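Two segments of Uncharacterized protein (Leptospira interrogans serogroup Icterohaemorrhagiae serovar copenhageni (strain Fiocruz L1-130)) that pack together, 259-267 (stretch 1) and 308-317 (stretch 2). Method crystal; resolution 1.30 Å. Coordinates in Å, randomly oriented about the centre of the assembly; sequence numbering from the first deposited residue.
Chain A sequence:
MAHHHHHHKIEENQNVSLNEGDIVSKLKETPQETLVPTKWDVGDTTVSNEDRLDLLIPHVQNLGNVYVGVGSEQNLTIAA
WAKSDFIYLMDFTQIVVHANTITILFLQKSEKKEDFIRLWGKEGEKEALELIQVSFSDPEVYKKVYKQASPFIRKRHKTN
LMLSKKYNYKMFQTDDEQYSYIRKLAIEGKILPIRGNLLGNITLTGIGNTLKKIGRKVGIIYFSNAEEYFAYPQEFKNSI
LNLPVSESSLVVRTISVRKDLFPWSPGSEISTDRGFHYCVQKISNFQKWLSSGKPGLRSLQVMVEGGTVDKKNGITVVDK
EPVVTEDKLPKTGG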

# COMPACT_ATOMS: atom_id res chain seq x y z
N LYS A 259 -0.11 11.56 -21.18
CA LYS A 259 0.24 12.72 -20.37
C LYS A 259 -0.32 14.02 -20.95
O LYS A 259 -0.38 15.02 -20.22
CB LYS A 259 1.75 12.78 -20.21
CG LYS A 259 2.46 13.23 -21.45
CD LYS A 259 3.93 12.81 -21.41
CE LYS A 259 4.73 13.52 -20.35
NZ LYS A 259 6.20 13.68 -20.75
N ASP A 260 -0.76 14.03 -22.22
CA ASP A 260 -1.49 15.18 -22.75
C ASP A 260 -2.78 15.41 -21.97
O ASP A 260 -3.17 16.56 -21.72
CB ASP A 260 -1.77 15.03 -24.25
CG ASP A 260 -2.63 13.81 -24.57
OD1 ASP A 260 -2.26 12.68 -24.14
OD2 ASP A 260 -3.69 13.99 -25.21
N LEU A 261 -3.48 14.34 -21.60
CA LEU A 261 -4.70 14.46 -20.80
C LEU A 261 -4.42 14.50 -19.32
O LEU A 261 -5.12 15.19 -18.56
CB LEU A 261 -5.59 13.24 -21.03
CG LEU A 261 -6.07 13.06 -22.46
CD1 LEU A 261 -6.93 11.78 -22.48
CD2 LEU A 261 -6.89 14.28 -22.93
N PHE A 262 -3.37 13.79 -18.89
CA PHE A 262 -3.10 13.50 -17.49
C PHE A 262 -1.64 13.83 -17.22
O PHE A 262 -0.79 12.94 -17.13
CB PHE A 262 -3.41 12.02 -17.19
CG PHE A 262 -4.82 11.64 -17.50
CD1 PHE A 262 -5.87 12.19 -16.80
CD2 PHE A 262 -5.10 10.74 -18.52
CE1 PHE A 262 -7.20 11.83 -17.10
CE2 PHE A 262 -6.42 10.39 -18.83
CZ PHE A 262 -7.46 10.95 -18.12
N PRO A 263 -1.31 15.11 -17.08
CA PRO A 263 0.11 15.48 -17.00
C PRO A 263 0.77 14.92 -15.75
O PRO A 263 0.15 14.78 -14.69
CB PRO A 263 0.08 17.02 -16.99
CG PRO A 263 -1.24 17.40 -17.63
CD PRO A 263 -2.19 16.28 -17.23
N TRP A 264 2.05 14.56 -15.88
CA TRP A 264 2.77 14.03 -14.73
C TRP A 264 3.02 15.14 -13.72
O TRP A 264 3.34 16.28 -14.09
CB TRP A 264 4.09 13.39 -15.17
CG TRP A 264 3.84 12.26 -16.12
CD1 TRP A 264 2.66 11.61 -16.31
CD2 TRP A 264 4.77 11.71 -17.04
NE1 TRP A 264 2.81 10.64 -17.26
CE2 TRP A 264 4.09 10.70 -17.75
CE3 TRP A 264 6.11 11.98 -17.36
CZ2 TRP A 264 4.71 9.94 -18.75
CZ3 TRP A 264 6.72 11.23 -18.34
CH2 TRP A 264 6.03 10.22 -19.03
N SER A 265 2.86 14.84 -12.45
CA SER A 265 2.96 15.87 -11.43
C SER A 265 4.33 16.53 -11.47
O SER A 265 5.35 15.84 -11.68
CB SER A 265 2.75 15.24 -10.05
OG SER A 265 1.52 14.55 -10.03
N PRO A 266 4.40 17.84 -11.25
CA PRO A 266 5.71 18.49 -11.05
C PRO A 266 6.50 17.77 -9.96
O PRO A 266 5.97 17.42 -8.90
CB PRO A 266 5.33 19.92 -10.62
CG PRO A 266 3.94 20.11 -11.00
CD PRO A 266 3.28 18.76 -11.02
N GLY A 267 7.78 17.53 -10.24
CA GLY A 267 8.63 16.84 -9.31
C GLY A 267 8.72 15.35 -9.52
O GLY A 267 9.48 14.69 -8.82
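Stretch 2, residues 308-317: TVDKKNGITV

Stretch 2 is a β-hairpin. Its first strand ends with residues 308-310, its second begins with 315-317, and the two run antiparallel, held by backbone hydrogen bonds such as Thr-308 N to Val-317 O (2.9 Å) and Asp-310 N to Ile-315 O (2.8 Å). Residues 311-313 take helical phi/psi angles without the regular bonds, and Gly-314 closes the turn, its N donating to Asp-310 O at 2.9 Å. Stretch 1 has no regular secondary structure: 259-261 have helical angles, after which the chain from Pro-263 to Pro-266 is extended. It lies along the hairpin turn and runs in roughly the same direction, from Asp-260 by Lys-311 to Ser-265 by Gly-314, where the CA atoms come nearest each other (Ser-265 CA to Gly-314 CA, 4.3 Å). No backbone-to-backbone hydrogen bond joins the stretches.

Glycine suits position 314 for two reasons. Its phi/psi of 81/46 would jam a β-carbon against the preceding carbonyl, and an ideal CB would also lie 2.7 Å from both Ser-265 OG and Pro-263 O. Without one, Gly-314 CA can approach Pro-263 O to 3.3 Å. Ser-265, buried beside it, uses its small polar side chain to donate a hydrogen bond from OG to Asn-313 O at 2.8 Å, so that the hydroxyl is satisfied and the turn is tied to stretch 1. Asn-313 in turn braces the hairpin from within: its N donates to Asp-310 OD1 (2.8 Å) and its ND2 to Asp-310 OD2 (2.9 Å), so that one carboxylate receives both the backbone and the side-chain amide.

The prolines supply compact, rigid surfaces. Pro-263 points toward the hairpin and has the largest covered area in stretch 1; its CG lies 3.6 Å from Lys-311 O and 3.9 Å from Lys-311 CE, packing against the aliphatic part of the lysine. Beyond this, the flexible lysine chain carries its amine to the backbone of Asp-260, where Lys-311 NZ makes a weak hydrogen bond to Asp-260 O at 3.3 Å. A water bridges the same two atoms, donating to Asp-260 O (2.6 Å) and accepting from Lys-311 NZ (3.0 Å). Toward the other end, Pro-266 CD rests 3.5 Å from Lys-312 O.

Phe-262 reaches the strands although its CA-to-CB bond points away, because the end of its long side chain comes nearer. Its CE1 meets Val-309 CG2 at 3.6 Å, an apolar contact suited to a buried ring and a branched aliphatic side chain, while Thr-316 OG1 lies at the ring edge, 3.7 Å from Phe-262 CD1; that hydroxyl is hydrogen-bonded elsewhere in the structure.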

# COMPACT_ATOMS: atom_id res chain seq x y z
N THR A 308 -12.19 14.18 -13.48
CA THR A 308 -12.03 15.63 -13.44
C THR A 308 -10.58 15.89 -13.06
O THR A 308 -10.14 15.45 -11.99
CB THR A 308 -12.95 16.24 -12.38
OG1 THR A 308 -14.32 15.95 -12.70
CG2 THR A 308 -12.76 17.73 -12.30
N VAL A 309 -9.85 16.57 -13.94
CA VAL A 309 -8.39 16.59 -13.94
C VAL A 309 -7.87 17.94 -13.44
O VAL A 309 -8.28 19.01 -13.93
CB VAL A 309 -7.81 16.28 -15.34
CG1 VAL A 309 -6.30 16.12 -15.26
CG2 VAL A 309 -8.47 15.04 -15.95
N ASP A 310 -6.95 17.89 -12.48
CA ASP A 310 -6.08 19.02 -12.13
C ASP A 310 -4.82 18.82 -12.96
O ASP A 310 -3.95 18.00 -12.63
CB ASP A 310 -5.84 19.02 -10.62
CG ASP A 310 -4.71 19.97 -10.19
OD1 ASP A 310 -3.99 20.54 -11.04
OD2 ASP A 310 -4.56 20.13 -8.95
N LYS A 311 -4.75 19.56 -14.08
CA LYS A 311 -3.64 19.43 -15.01
C LYS A 311 -2.38 20.13 -14.52
O LYS A 311 -1.29 19.83 -15.02
CB LYS A 311 -4.04 19.97 -16.40
CG LYS A 311 -5.09 19.08 -17.06
CD LYS A 311 -5.42 19.47 -18.49
CE LYS A 311 -4.28 19.08 -19.39
NZ LYS A 311 -4.62 19.41 -20.81
N LYS A 312 -2.51 21.04 -13.56
CA LYS A 312 -1.33 21.73 -13.02
C LYS A 312 -0.54 20.82 -12.10
O LYS A 312 0.68 20.66 -12.26
CB LYS A 312 -1.75 23.01 -12.27
CG LYS A 312 -0.56 23.79 -11.65
CD LYS A 312 0.39 24.23 -12.75
CE LYS A 312 1.57 25.09 -12.28
NZ LYS A 312 2.58 25.19 -13.39
N ASN A 313 -1.21 20.19 -11.15
CA ASN A 313 -0.50 19.35 -10.20
C ASN A 313 -0.48 17.89 -10.61
O ASN A 313 0.29 17.10 -10.02
CB ASN A 313 -1.12 19.53 -8.81
CG ASN A 313 -1.02 20.94 -8.35
OD1 ASN A 313 0.08 21.43 -8.12
ND2 ASN A 313 -2.15 21.63 -8.27
N GLY A 314 -1.29 17.50 -11.59
CA GLY A 314 -1.25 16.12 -12.03
C GLY A 314 -2.02 15.14 -11.17
O GLY A 314 -1.49 14.08 -10.82
N ILE A 315 -3.25 15.48 -10.79
CA ILE A 315 -4.10 14.59 -10.03
C ILE A 315 -5.54 14.70 -10.54
O ILE A 315 -6.01 15.80 -10.87
CB ILE A 315 -3.94 14.84 -8.51
CG1 ILE A 315 -4.84 13.88 -7.71
CG2 ILE A 315 -4.22 16.32 -8.16
CD1 ILE A 315 -4.50 13.82 -6.20
N THR A 316 -6.22 13.56 -10.59
CA THR A 316 -7.59 13.42 -11.08
C THR A 316 -8.46 12.81 -9.99
O THR A 316 -8.00 11.95 -9.22
CB THR A 316 -7.57 12.52 -12.33
OG1 THR A 316 -7.00 13.25 -13.43
CG2 THR A 316 -8.93 12.04 -12.74
N VAL A 317 -9.71 13.27 -9.91
CA VAL A 317 -10.76 12.60 -9.16
C VAL A 317 -11.70 11.99 -10.17
O VAL A 317 -12.25 12.71 -11.01
CB VAL A 317 -11.53 13.58 -8.26
CG1 VAL A 317 -12.66 12.87 -7.53
CG2 VAL A 317 -10.58 14.33 -7.32
O HOH W 1 -2.12 18.89 -22.32